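Local coordinates for protein quinone reductase (Klebsiella pneumoniae subsp. pneumoniae, PDB 4GI5) that binds flavin-adenine dinucleotide and probably acts as an NAD(P)H dehydrogenase that reduces quinones, at residues B[25-30]-B[117-122]; B[170-175]-B[212-217]. All blocks are in the same frame, centred on the assembly; numbering follows the deposited sequence.

Interaction 1 (B[25-30]-B[117-122]); sequences VLLIYA and IFQFPL. With FAD (flavin-adenine dinucleotide), chain H.
Strand 25-29 runs parallel to strand 117-121, their short axes 24° apart, and the ladder of four nearly straight backbone hydrogen bonds continues to Ala30: Ile117 N to Leu26 O, Ile28 N to Ile117 O, Gln119 N to Ile28 O and, a little longer, Ala30 N to Gln119 O at 3.1 Å. On one face Leu27 reaches across to Ile117, its CG anti to the backbone N (chi1 175°), which brings Leu27 CD1 to 3.7 Å from Ile117 CG2. Further along that face the extended Gln119 side chain runs alongside Tyr29 in the same direction. Gln119 CD sits at the ring edge, 3.8 Å from Tyr29 CD1, with the amide turned 70° from the ring plane. Asn38 O accepts a hydrogen bond from Gln119 NE2, whereas the buried Gln119 OE1 has no hydrogen-bonding partner in the model. The other face carries Ile28 alongside Phe118, Ile28 CB being 3.9 Å from Phe118 CD2, with Met131 and Trp134 of helix 129-138 packed on Ile28. Beyond the ladder, FAD O2' donates to Leu122 O at 2.8 Å. Central parallel strands that carry the cofactor at their C-terminal ends, as here, are typical of the flavodoxin-like fold.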
ATOM      1  N   VAL B  25      -4.128  10.082  22.866  1.00 20.60           N
ATOM      2  CA  VAL B  25      -3.307   9.755  21.657  1.00 19.61           C
ATOM      3  C   VAL B  25      -3.358   8.255  21.481  1.00 18.29           C
ATOM      4  O   VAL B  25      -3.165   7.505  22.419  1.00 19.77           O
ATOM      5  CB  VAL B  25      -1.856  10.164  21.777  1.00 20.13           C
ATOM      6  CG1 VAL B  25      -1.140   9.784  20.470  1.00 23.44           C
ATOM      7  CG2 VAL B  25      -1.748  11.650  21.946  1.00 22.90           C
ATOM      8  N   LEU B  26      -3.686   7.788  20.247  1.00 16.60           N
ATOM      9  CA  LEU B  26      -3.694   6.358  19.929  1.00 16.69           C
ATOM     10  C   LEU B  26      -2.493   6.119  18.973  1.00 18.83           C
ATOM     11  O   LEU B  26      -2.373   6.808  17.958  1.00 17.01           O
ATOM     12  CB  LEU B  26      -4.956   5.960  19.233  1.00 14.84           C
ATOM     13  CG  LEU B  26      -5.040   4.575  18.637  1.00 16.03           C
ATOM     14  CD1 LEU B  26      -4.768   3.418  19.603  1.00 18.72           C
ATOM     15  CD2 LEU B  26      -6.341   4.376  17.878  1.00 18.90           C
ATOM     16  N   LEU B  27      -1.657   5.204  19.304  1.00 16.37           N
ATOM     17  CA  LEU B  27      -0.474   4.826  18.469  1.00 17.52           C
ATOM     18  C   LEU B  27      -0.713   3.450  17.889  1.00 18.81           C
ATOM     19  O   LEU B  27      -0.895   2.453  18.615  1.00 17.57           O
ATOM     20  CB  LEU B  27       0.842   4.821  19.270  1.00 18.05           C
ATOM     21  CG  LEU B  27       2.101   4.313  18.504  1.00 18.47           C
ATOM     22  CD1 LEU B  27       2.511   5.283  17.461  1.00 20.05           C
ATOM     23  CD2 LEU B  27       3.261   4.159  19.466  1.00 21.11           C
ATOM     24  N   ILE B  28      -0.830   3.389  16.562  1.00 15.42           N
ATOM     25  CA  ILE B  28      -0.912   2.107  15.823  1.00 15.13           C
ATOM     26  C   ILE B  28       0.493   1.809  15.392  1.00 16.52           C
ATOM     27  O   ILE B  28       1.099   2.606  14.624  1.00 15.73           O
ATOM     28  CB  ILE B  28      -1.892   2.184  14.617  1.00 14.50           C
ATOM     29  CG1 ILE B  28      -3.276   2.764  14.928  1.00 18.72           C
ATOM     30  CG2 ILE B  28      -2.021   0.784  14.058  1.00 17.55           C
ATOM     31  CD1 ILE B  28      -3.992   1.986  15.997  1.00 19.85           C
ATOM     32  N   TYR B  29       1.058   0.668  15.772  1.00 16.32           N
ATOM     33  CA  TYR B  29       2.504   0.381  15.658  1.00 15.03           C
ATOM     34  C   TYR B  29       2.694  -0.991  15.027  1.00 14.23           C
ATOM     35  O   TYR B  29       2.116  -1.972  15.455  1.00 15.36           O
ATOM     36  CB  TYR B  29       3.162   0.416  17.050  1.00 15.84           C
ATOM     37  CG  TYR B  29       4.523  -0.198  17.164  1.00 15.62           C
ATOM     38  CD1 TYR B  29       5.684   0.492  16.741  1.00 17.21           C
ATOM     39  CD2 TYR B  29       4.699  -1.468  17.669  1.00 16.15           C
ATOM     40  CE1 TYR B  29       6.930  -0.112  16.865  1.00 17.29           C
ATOM     41  CE2 TYR B  29       5.955  -2.052  17.779  1.00 17.08           C
ATOM     42  CZ  TYR B  29       7.071  -1.315  17.390  1.00 18.60           C
ATOM     43  OH  TYR B  29       8.293  -1.952  17.499  1.00 21.85           O
ATOM     44  N   ALA B  30       3.466  -1.056  13.951  1.00 12.39           N
ATOM     45  CA  ALA B  30       3.751  -2.264  13.203  1.00 13.99           C
ATOM     46  C   ALA B  30       5.217  -2.564  13.054  1.00 14.95           C
ATOM     47  O   ALA B  30       5.864  -2.093  12.154  1.00 16.55           O
ATOM     48  CB  ALA B  30       3.094  -2.162  11.805  1.00 14.91           C
ATOM     49  N   ILE B 117      -1.619   8.189  15.653  1.00 15.24           N
ATOM     50  CA  ILE B 117      -0.328   8.153  15.043  1.00 16.23           C
ATOM     51  C   ILE B 117      -0.078   6.733  14.520  1.00 15.16           C
ATOM     52  O   ILE B 117      -0.379   5.764  15.208  1.00 15.60           O
ATOM     53  CB  ILE B 117       0.817   8.513  16.016  1.00 16.96           C
ATOM     54  CG1 ILE B 117       0.614   9.924  16.519  1.00 19.01           C
ATOM     55  CG2 ILE B 117       2.186   8.350  15.349  1.00 18.37           C
ATOM     56  CD1 ILE B 117       1.531  10.340  17.653  1.00 20.95           C
ATOM     57  N   PHE B 118       0.332   6.616  13.254  1.00 15.29           N
ATOM     58  CA  PHE B 118       0.661   5.329  12.636  1.00 14.91           C
ATOM     59  C   PHE B 118       2.171   5.277  12.484  1.00 16.34           C
ATOM     60  O   PHE B 118       2.769   6.089  11.749  1.00 16.61           O
ATOM     61  CB  PHE B 118       0.017   5.175  11.239  1.00 15.07           C
ATOM     62  CG  PHE B 118      -1.487   5.209  11.270  1.00 16.81           C
ATOM     63  CD1 PHE B 118      -2.197   6.383  11.427  1.00 18.74           C
ATOM     64  CD2 PHE B 118      -2.170   4.018  11.187  1.00 22.10           C
ATOM     65  CE1 PHE B 118      -3.609   6.357  11.446  1.00 18.39           C
ATOM     66  CE2 PHE B 118      -3.554   4.025  11.158  1.00 19.95           C
ATOM     67  CZ  PHE B 118      -4.224   5.135  11.328  1.00 17.59           C
ATOM     68  N   GLN B 119       2.809   4.274  13.107  1.00 14.24           N
ATOM     69  CA  GLN B 119       4.220   4.159  13.082  1.00 13.79           C
ATOM     70  C   GLN B 119       4.638   2.815  12.480  1.00 16.17           C
ATOM     71  O   GLN B 119       4.166   1.773  12.903  1.00 14.67           O
ATOM     72  CB  GLN B 119       4.837   4.214  14.489  1.00 14.55           C
ATOM     73  CG  GLN B 119       6.296   4.183  14.482  1.00 16.61           C
ATOM     74  CD  GLN B 119       6.911   3.966  15.818  1.00 19.66           C
ATOM     75  OE1 GLN B 119       6.329   4.295  16.842  1.00 19.76           O
ATOM     76  NE2 GLN B 119       8.128   3.427  15.789  1.00 20.61           N
ATOM     77  N   PHE B 120       5.480   2.911  11.439  1.00 13.77           N
ATOM     78  CA  PHE B 120       5.906   1.747  10.676  1.00 14.73           C
ATOM     79  C   PHE B 120       7.171   1.969   9.882  1.00 14.35           C
ATOM     80  O   PHE B 120       7.459   3.070   9.461  1.00 14.55           O
ATOM     81  CB  PHE B 120       4.785   1.262   9.749  1.00 14.26           C
ATOM     82  CG  PHE B 120       4.304   2.290   8.765  1.00 13.75           C
ATOM     83  CD1 PHE B 120       3.314   3.170   9.134  1.00 16.52           C
ATOM     84  CD2 PHE B 120       4.796   2.342   7.455  1.00 14.24           C
ATOM     85  CE1 PHE B 120       2.868   4.138   8.275  1.00 19.45           C
ATOM     86  CE2 PHE B 120       4.282   3.245   6.537  1.00 14.84           C
ATOM     87  CZ  PHE B 120       3.357   4.199   6.970  1.00 15.39           C
ATOM     88  N   PRO B 121       7.977   0.900   9.679  1.00 11.30           N
ATOM     89  CA  PRO B 121       9.016   0.945   8.641  1.00 13.08           C
ATOM     90  C   PRO B 121       8.339   0.931   7.268  1.00 12.67           C
ATOM     91  O   PRO B 121       7.340   0.219   7.076  1.00 12.78           O
ATOM     92  CB  PRO B 121       9.798  -0.360   8.869  1.00 13.88           C
ATOM     93  CG  PRO B 121       8.717  -1.273   9.414  1.00 13.26           C
ATOM     94  CD  PRO B 121       7.786  -0.460  10.226  1.00 13.15           C
ATOM     95  N   LEU B 122       8.898   1.669   6.342  1.00 12.45           N
ATOM     96  CA  LEU B 122       8.474   1.603   4.943  1.00 12.48           C
ATOM     97  C   LEU B 122       8.907   0.300   4.366  1.00 13.10           C
ATOM     98  O   LEU B 122      10.119   0.001   4.299  1.00 13.23           O
ATOM     99  CB  LEU B 122       9.047   2.838   4.198  1.00 12.86           C
ATOM    100  CG  LEU B 122       8.356   3.067   2.854  1.00 13.41           C
ATOM    101  CD1 LEU B 122       6.905   3.455   2.978  1.00 15.24           C
ATOM    102  CD2 LEU B 122       9.150   4.139   2.168  1.00 15.50           C
TER
HETATM  103  PA  FAD H 301      16.362  -2.123  12.623  1.00 16.39           P
HETATM  104  O1A FAD H 301      15.768  -2.666  13.857  1.00 17.84           O
HETATM  105  O2A FAD H 301      16.900  -2.920  11.530  1.00 16.72           O
HETATM  106  O5B FAD H 301      17.584  -1.108  13.015  1.00 15.27           O
HETATM  107  C5B FAD H 301      18.237  -0.189  12.115  1.00 15.90           C
HETATM  108  C4B FAD H 301      19.476   0.323  12.773  1.00 15.78           C
HETATM  109  O4B FAD H 301      19.092   1.206  13.803  1.00 17.51           O
HETATM  110  C3B FAD H 301      20.370  -0.771  13.305  1.00 21.19           C
HETATM  111  O3B FAD H 301      21.674  -0.441  12.848  1.00 22.56           O
HETATM  112  C2B FAD H 301      20.221  -0.523  14.777  1.00 21.19           C
HETATM  113  O2B FAD H 301      21.340  -1.006  15.564  1.00 23.06           O
HETATM  114  C1B FAD H 301      19.987   0.939  14.963  1.00 19.70           C
HETATM  115  N9A FAD H 301      19.314   1.206  16.264  1.00 20.39           N
HETATM  116  C8A FAD H 301      18.265   0.501  16.953  1.00 18.31           C
HETATM  117  N7A FAD H 301      17.973   1.047  18.111  1.00 26.92           N
HETATM  118  C5A FAD H 301      18.934   2.012  18.188  1.00 20.92           C
HETATM  119  C6A FAD H 301      19.360   2.961  19.217  1.00 28.41           C
HETATM  120  N6A FAD H 301      18.591   2.945  20.256  1.00 22.41           N
HETATM  121  N1A FAD H 301      20.392   3.850  19.009  1.00 28.60           N
HETATM  122  C2A FAD H 301      21.051   3.833  17.856  1.00 28.44           C
HETATM  123  N3A FAD H 301      20.725   2.924  16.860  1.00 22.23           N
HETATM  124  C4A FAD H 301      19.730   2.134  17.056  1.00 22.29           C
HETATM  125  N1  FAD H 301      13.296   1.085   2.513  1.00 13.50           N
HETATM  126  C2  FAD H 301      12.854   2.025   1.651  1.00 14.89           C
HETATM  127  O2  FAD H 301      13.391   3.212   1.599  1.00 14.76           O
HETATM  128  N3  FAD H 301      11.813   1.767   0.780  1.00 12.62           N
HETATM  129  C4  FAD H 301      11.274   0.539   0.660  1.00 12.93           C
HETATM  130  O4  FAD H 301      10.287   0.335  -0.060  1.00 13.54           O
HETATM  131  C4X FAD H 301      11.759  -0.481   1.551  1.00 13.08           C
HETATM  132  N5  FAD H 301      11.197  -1.726   1.524  1.00 14.11           N
HETATM  133  C5X FAD H 301      11.594  -2.695   2.484  1.00 13.75           C
HETATM  134  C6  FAD H 301      10.998  -3.863   2.529  1.00 13.19           C
HETATM  135  C7  FAD H 301      11.283  -4.791   3.528  1.00 15.20           C
HETATM  136  C7M FAD H 301      10.586  -6.101   3.572  1.00 17.91           C
HETATM  137  C8  FAD H 301      12.312  -4.505   4.458  1.00 12.97           C
HETATM  138  C8M FAD H 301      12.680  -5.531   5.495  1.00 15.35           C
HETATM  139  C9  FAD H 301      12.963  -3.312   4.418  1.00 13.42           C
HETATM  140  C9A FAD H 301      12.598  -2.349   3.434  1.00 12.52           C
HETATM  141  N10 FAD H 301      13.127  -1.076   3.439  1.00 12.94           N
HETATM  142  C10 FAD H 301      12.725  -0.112   2.524  1.00 11.98           C
HETATM  143  C1' FAD H 301      14.108  -0.647   4.445  1.00 13.10           C
HETATM  144  C2' FAD H 301      13.293  -0.347   5.704  1.00 12.75           C
HETATM  145  O2' FAD H 301      12.431   0.793   5.643  1.00 13.05           O
HETATM  146  C3' FAD H 301      14.236  -0.158   6.937  1.00 14.10           C
HETATM  147  O3' FAD H 301      14.860  -1.460   7.083  1.00 14.79           O
HETATM  148  C4' FAD H 301      13.503   0.161   8.246  1.00 13.68           C
HETATM  149  O4' FAD H 301      13.023   1.465   8.187  1.00 15.06           O
HETATM  150  C5' FAD H 301      14.503   0.129   9.433  1.00 13.79           C
HETATM  151  O5' FAD H 301      13.778   0.254  10.614  1.00 14.16           O
HETATM  152  P   FAD H 301      13.821  -1.020  11.652  1.00 15.10           P
HETATM  153  O1P FAD H 301      13.048  -0.616  12.847  1.00 14.42           O
HETATM  154  O2P FAD H 301      13.454  -2.293  11.035  1.00 14.25           O
HETATM  155  O3P FAD H 301      15.407  -0.968  11.956  1.00 15.18           O

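Interaction 2 (B[170-175]-B[212-217]); sequences MLIVTA and PPLVFY. With FAD (flavin-adenine dinucleotide), chain H.
Residues Leu171 to Ala175 pair in parallel with Leu214 to Phe216 through four backbone hydrogen bonds. Leu214 N donates to Leu171 O, Val173 N to Leu214 O, Phe216 N to Val173 O and Ala175 N to Phe216 O; the last is short at 2.8 Å but more bent than the others, 147° at the hydrogen. CA-H...O contacts reinforce this ladder, with Ile172 CA 3.3 Å from Leu214 O and Val215 CA equally close to Val173 O.

Apolar packing follows the alternation of the strands. Ile172, Thr174, Leu214 and Phe216 share a face, where Leu234 of helix 224-239 packs on both Ile172 and Leu214. Thr174 CG2 meets the Phe216 ring at its edge, 4.1 Å from Phe216 CD2. On the opposite face Val173 CB lies 4.3 Å from Val215 CG2, and near the start of the pairing Leu171 and Pro213 touch through their CB atoms, beside Gln199 of helix 196-204. The sheet is thus covered by helices on both faces, the three-layer alpha/beta sandwich of the flavodoxin-like fold, with 209-216 as its outermost strand on this side within the chain.

The contacts with FAD lie at the C-terminal end of 170-174. With chi1 at 51°, Thr174 OG1 is flanked by its own backbone N and carbonyl carbon, and from there it reaches FAD O4' at 2.8 Å, either hydroxyl being a possible donor. It also bonds to Asn38 ND2. FAD O4' makes a second, weak hydrogen bond to Thr174 O at 2.9 Å, so one residue meets the ribityl hydroxyl with its side chain and, weakly, with its backbone. Next along the chain, Ala175 CB packs 3.5 Å from FAD O2 of the flavin pyrimidine ring.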
HETATM    1  N   MSE B 170      -1.127  11.413  11.970  1.00 15.30           N
HETATM    2  CA  MSE B 170       0.232  11.666  11.465  1.00 16.27           C
HETATM    3  C   MSE B 170       0.896  10.279  11.261  1.00 15.88           C
HETATM    4  O   MSE B 170       0.625   9.349  12.038  1.00 17.79           O
HETATM    5  CB  MSE B 170       1.051  12.333  12.581  1.00 18.28           C
HETATM    6  CG  MSE B 170       2.382  12.678  12.046  1.00 23.89           C
HETATM    7 SE   MSE B 170       3.400  13.666  13.516  1.00 26.47          SE
HETATM    8  CE  MSE B 170       3.886  12.260  14.784  1.00 28.07           C
ATOM      9  N   LEU B 171       1.738  10.164  10.267  1.00 15.30           N
ATOM     10  CA  LEU B 171       2.564   8.996  10.099  1.00 14.15           C
ATOM     11  C   LEU B 171       3.965   9.255  10.676  1.00 15.59           C
ATOM     12  O   LEU B 171       4.532  10.338  10.508  1.00 16.00           O
ATOM     13  CB  LEU B 171       2.745   8.778   8.612  1.00 13.25           C
ATOM     14  CG  LEU B 171       1.488   8.593   7.684  1.00 13.27           C
ATOM     15  CD1 LEU B 171       1.825   8.272   6.256  1.00 14.17           C
ATOM     16  CD2 LEU B 171       0.573   7.560   8.248  1.00 14.51           C
ATOM     17  N   ILE B 172       4.576   8.195  11.202  1.00 12.80           N
ATOM     18  CA  ILE B 172       5.969   8.171  11.525  1.00 13.78           C
ATOM     19  C   ILE B 172       6.571   7.004  10.812  1.00 13.90           C
ATOM     20  O   ILE B 172       6.220   5.886  11.038  1.00 14.81           O
ATOM     21  CB  ILE B 172       6.203   8.009  13.043  1.00 15.89           C
ATOM     22  CG1 ILE B 172       5.608   9.138  13.848  1.00 16.54           C
ATOM     23  CG2 ILE B 172       7.703   7.919  13.290  1.00 17.62           C
ATOM     24  CD1 ILE B 172       5.650   8.837  15.370  1.00 19.99           C
ATOM     25  N   VAL B 173       7.384   7.261   9.828  1.00 13.61           N
ATOM     26  CA  VAL B 173       7.922   6.290   8.899  1.00 13.81           C
ATOM     27  C   VAL B 173       9.434   6.297   8.885  1.00 14.32           C
ATOM     28  O   VAL B 173      10.097   7.304   8.781  1.00 14.63           O
ATOM     29  CB  VAL B 173       7.469   6.647   7.470  1.00 15.82           C
ATOM     30  CG1 VAL B 173       7.966   5.608   6.451  1.00 16.24           C
ATOM     31  CG2 VAL B 173       5.943   6.784   7.483  1.00 17.55           C
ATOM     32  N   THR B 174      10.023   5.111   8.930  1.00 13.39           N
ATOM     33  CA  THR B 174      11.434   4.940   8.733  1.00 12.83           C
ATOM     34  C   THR B 174      11.712   4.264   7.402  1.00 13.08           C
ATOM     35  O   THR B 174      11.046   3.276   7.092  1.00 14.48           O
ATOM     36  CB  THR B 174      12.087   4.039   9.859  1.00 16.49           C
ATOM     37  OG1 THR B 174      11.333   2.838   9.989  1.00 18.04           O
ATOM     38  CG2 THR B 174      12.068   4.726  11.269  1.00 16.04           C
ATOM     39  N   ALA B 175      12.675   4.761   6.660  1.00 13.83           N
ATOM     40  CA  ALA B 175      12.989   4.270   5.330  1.00 13.86           C
ATOM     41  C   ALA B 175      14.466   3.970   5.209  1.00 15.30           C
ATOM     42  O   ALA B 175      15.335   4.707   5.756  1.00 17.30           O
ATOM     43  CB  ALA B 175      12.552   5.305   4.286  1.00 15.80           C
ATOM     44  N   PRO B 212       1.706  16.821   8.455  1.00 16.95           N
ATOM     45  CA  PRO B 212       2.864  16.380   7.667  1.00 18.02           C
ATOM     46  C   PRO B 212       3.549  15.205   8.301  1.00 15.97           C
ATOM     47  O   PRO B 212       3.601  15.148   9.547  1.00 16.82           O
ATOM     48  CB  PRO B 212       3.804  17.611   7.672  1.00 20.13           C
ATOM     49  CG  PRO B 212       2.852  18.747   7.822  1.00 22.13           C
ATOM     50  CD  PRO B 212       1.824  18.276   8.807  1.00 20.02           C
ATOM     51  N   PRO B 213       3.930  14.223   7.511  1.00 15.44           N
ATOM     52  CA  PRO B 213       4.536  13.021   8.093  1.00 15.13           C
ATOM     53  C   PRO B 213       5.917  13.293   8.661  1.00 15.59           C
ATOM     54  O   PRO B 213       6.578  14.214   8.183  1.00 16.73           O
ATOM     55  CB  PRO B 213       4.610  12.093   6.893  1.00 15.68           C
ATOM     56  CG  PRO B 213       4.750  12.998   5.693  1.00 15.34           C
ATOM     57  CD  PRO B 213       3.901  14.159   6.049  1.00 15.53           C
ATOM     58  N   LEU B 214       6.333  12.461   9.597  1.00 15.89           N
ATOM     59  CA  LEU B 214       7.697  12.457  10.079  1.00 16.39           C
ATOM     60  C   LEU B 214       8.392  11.245   9.444  1.00 15.79           C
ATOM     61  O   LEU B 214       7.977  10.114   9.695  1.00 15.56           O
ATOM     62  CB  LEU B 214       7.663  12.270  11.576  1.00 15.34           C
ATOM     63  CG  LEU B 214       9.039  12.165  12.212  1.00 16.99           C
ATOM     64  CD1 LEU B 214       9.933  13.354  11.892  1.00 18.27           C
ATOM     65  CD2 LEU B 214       8.871  12.028  13.703  1.00 18.54           C
ATOM     66  N   VAL B 215       9.259  11.521   8.531  1.00 14.24           N
ATOM     67  CA  VAL B 215       9.978  10.488   7.809  1.00 13.70           C
ATOM     68  C   VAL B 215      11.490  10.572   8.021  1.00 14.57           C
ATOM     69  O   VAL B 215      12.123  11.637   7.838  1.00 14.33           O
ATOM     70  CB  VAL B 215       9.718  10.569   6.282  1.00 13.51           C
ATOM     71  CG1 VAL B 215      10.365   9.421   5.530  1.00 14.92           C
ATOM     72  CG2 VAL B 215       8.225  10.634   6.047  1.00 16.92           C
ATOM     73  N   PHE B 216      12.040   9.449   8.469  1.00 14.57           N
ATOM     74  CA  PHE B 216      13.451   9.286   8.637  1.00 15.55           C
ATOM     75  C   PHE B 216      14.064   8.454   7.504  1.00 15.44           C
ATOM     76  O   PHE B 216      13.530   7.416   7.095  1.00 16.17           O
ATOM     77  CB  PHE B 216      13.753   8.596   9.956  1.00 14.12           C
ATOM     78  CG  PHE B 216      13.272   9.341  11.172  1.00 15.25           C
ATOM     79  CD1 PHE B 216      13.604  10.708  11.385  1.00 17.90           C
ATOM     80  CD2 PHE B 216      12.404   8.773  12.044  1.00 16.57           C
ATOM     81  CE1 PHE B 216      13.188  11.382  12.523  1.00 19.24           C
ATOM     82  CE2 PHE B 216      11.992   9.496  13.212  1.00 17.45           C
ATOM     83  CZ  PHE B 216      12.382  10.732  13.441  1.00 19.33           C
ATOM     84  N   TYR B 217      15.236   8.892   6.991  1.00 14.36           N
ATOM     85  CA  TYR B 217      15.888   8.233   5.878  1.00 14.29           C
ATOM     86  C   TYR B 217      17.186   7.569   6.277  1.00 17.35           C
ATOM     87  O   TYR B 217      17.754   7.880   7.372  1.00 17.26           O
ATOM     88  CB  TYR B 217      16.168   9.250   4.811  1.00 14.91           C
ATOM     89  CG  TYR B 217      14.917   9.849   4.310  1.00 14.44           C
ATOM     90  CD1 TYR B 217      14.109   9.211   3.322  1.00 14.16           C
ATOM     91  CD2 TYR B 217      14.494  11.111   4.772  1.00 15.50           C
ATOM     92  CE1 TYR B 217      12.990   9.839   2.902  1.00 13.28           C
ATOM     93  CE2 TYR B 217      13.338  11.693   4.282  1.00 18.77           C
ATOM     94  CZ  TYR B 217      12.579  10.963   3.338  1.00 16.38           C
ATOM     95  OH  TYR B 217      11.396  11.580   2.875  1.00 19.37           O
TER
HETATM   96  PA  FAD H 301      16.362  -2.123  12.623  1.00 16.39           P
HETATM   97  O1A FAD H 301      15.768  -2.666  13.857  1.00 17.84           O
HETATM   98  O2A FAD H 301      16.900  -2.920  11.530  1.00 16.72           O
HETATM   99  O5B FAD H 301      17.584  -1.108  13.015  1.00 15.27           O
HETATM  100  C5B FAD H 301      18.237  -0.189  12.115  1.00 15.90           C
HETATM  101  C4B FAD H 301      19.476   0.323  12.773  1.00 15.78           C
HETATM  102  O4B FAD H 301      19.092   1.206  13.803  1.00 17.51           O
HETATM  103  C3B FAD H 301      20.370  -0.771  13.305  1.00 21.19           C
HETATM  104  O3B FAD H 301      21.674  -0.441  12.848  1.00 22.56           O
HETATM  105  C2B FAD H 301      20.221  -0.523  14.777  1.00 21.19           C
HETATM  106  O2B FAD H 301      21.340  -1.006  15.564  1.00 23.06           O
HETATM  107  C1B FAD H 301      19.987   0.939  14.963  1.00 19.70           C
HETATM  108  N9A FAD H 301      19.314   1.206  16.264  1.00 20.39           N
HETATM  109  C8A FAD H 301      18.265   0.501  16.953  1.00 18.31           C
HETATM  110  N7A FAD H 301      17.973   1.047  18.111  1.00 26.92           N
HETATM  111  C5A FAD H 301      18.934   2.012  18.188  1.00 20.92           C
HETATM  112  C6A FAD H 301      19.360   2.961  19.217  1.00 28.41           C
HETATM  113  N6A FAD H 301      18.591   2.945  20.256  1.00 22.41           N
HETATM  114  N1A FAD H 301      20.392   3.850  19.009  1.00 28.60           N
HETATM  115  C2A FAD H 301      21.051   3.833  17.856  1.00 28.44           C
HETATM  116  N3A FAD H 301      20.725   2.924  16.860  1.00 22.23           N
HETATM  117  C4A FAD H 301      19.730   2.134  17.056  1.00 22.29           C
HETATM  118  N1  FAD H 301      13.296   1.085   2.513  1.00 13.50           N
HETATM  119  C2  FAD H 301      12.854   2.025   1.651  1.00 14.89           C
HETATM  120  O2  FAD H 301      13.391   3.212   1.599  1.00 14.76           O
HETATM  121  N3  FAD H 301      11.813   1.767   0.780  1.00 12.62           N
HETATM  122  C4  FAD H 301      11.274   0.539   0.660  1.00 12.93           C
HETATM  123  O4  FAD H 301      10.287   0.335  -0.060  1.00 13.54           O
HETATM  124  C4X FAD H 301      11.759  -0.481   1.551  1.00 13.08           C
HETATM  125  N5  FAD H 301      11.197  -1.726   1.524  1.00 14.11           N
HETATM  126  C5X FAD H 301      11.594  -2.695   2.484  1.00 13.75           C
HETATM  127  C6  FAD H 301      10.998  -3.863   2.529  1.00 13.19           C
HETATM  128  C7  FAD H 301      11.283  -4.791   3.528  1.00 15.20           C
HETATM  129  C7M FAD H 301      10.586  -6.101   3.572  1.00 17.91           C
HETATM  130  C8  FAD H 301      12.312  -4.505   4.458  1.00 12.97           C
HETATM  131  C8M FAD H 301      12.680  -5.531   5.495  1.00 15.35           C
HETATM  132  C9  FAD H 301      12.963  -3.312   4.418  1.00 13.42           C
HETATM  133  C9A FAD H 301      12.598  -2.349   3.434  1.00 12.52           C
HETATM  134  N10 FAD H 301      13.127  -1.076   3.439  1.00 12.94           N
HETATM  135  C10 FAD H 301      12.725  -0.112   2.524  1.00 11.98           C
HETATM  136  C1' FAD H 301      14.108  -0.647   4.445  1.00 13.10           C
HETATM  137  C2' FAD H 301      13.293  -0.347   5.704  1.00 12.75           C
HETATM  138  O2' FAD H 301      12.431   0.793   5.643  1.00 13.05           O
HETATM  139  C3' FAD H 301      14.236  -0.158   6.937  1.00 14.10           C
HETATM  140  O3' FAD H 301      14.860  -1.460   7.083  1.00 14.79           O
HETATM  141  C4' FAD H 301      13.503   0.161   8.246  1.00 13.68           C
HETATM  142  O4' FAD H 301      13.023   1.465   8.187  1.00 15.06           O
HETATM  143  C5' FAD H 301      14.503   0.129   9.433  1.00 13.79           C
HETATM  144  O5' FAD H 301      13.778   0.254  10.614  1.00 14.16           O
HETATM  145  P   FAD H 301      13.821  -1.020  11.652  1.00 15.10           P
HETATM  146  O1P FAD H 301      13.048  -0.616  12.847  1.00 14.42           O
HETATM  147  O2P FAD H 301      13.454  -2.293  11.035  1.00 14.25           O
HETATM  148  O3P FAD H 301      15.407  -0.968  11.956  1.00 15.18           O

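How the interactions relate
Starting from the N terminus, strand 24-29 leads into a long excursion through helix 37-51, edge strand 55-60 and helices 86-96 and 101-112 before interaction 1 closes it at strand 115-121. The chain then passes helix 129-138 to strand 168-174, and the connection containing helices 191-194 and 196-204 is closed by interaction 2. The two closures follow in series, neither nesting nor crossing. Neighbouring strands 115-121 and 168-174 join them, with probable hydrogen bonds from Ile172 N to Phe118 O and from Leu122 N to Thr174 O. Together the contacts link four adjacent strands of the five-stranded sheet; FAD is met at the C-terminal ends of the two middle ones, 115-121 and 168-174.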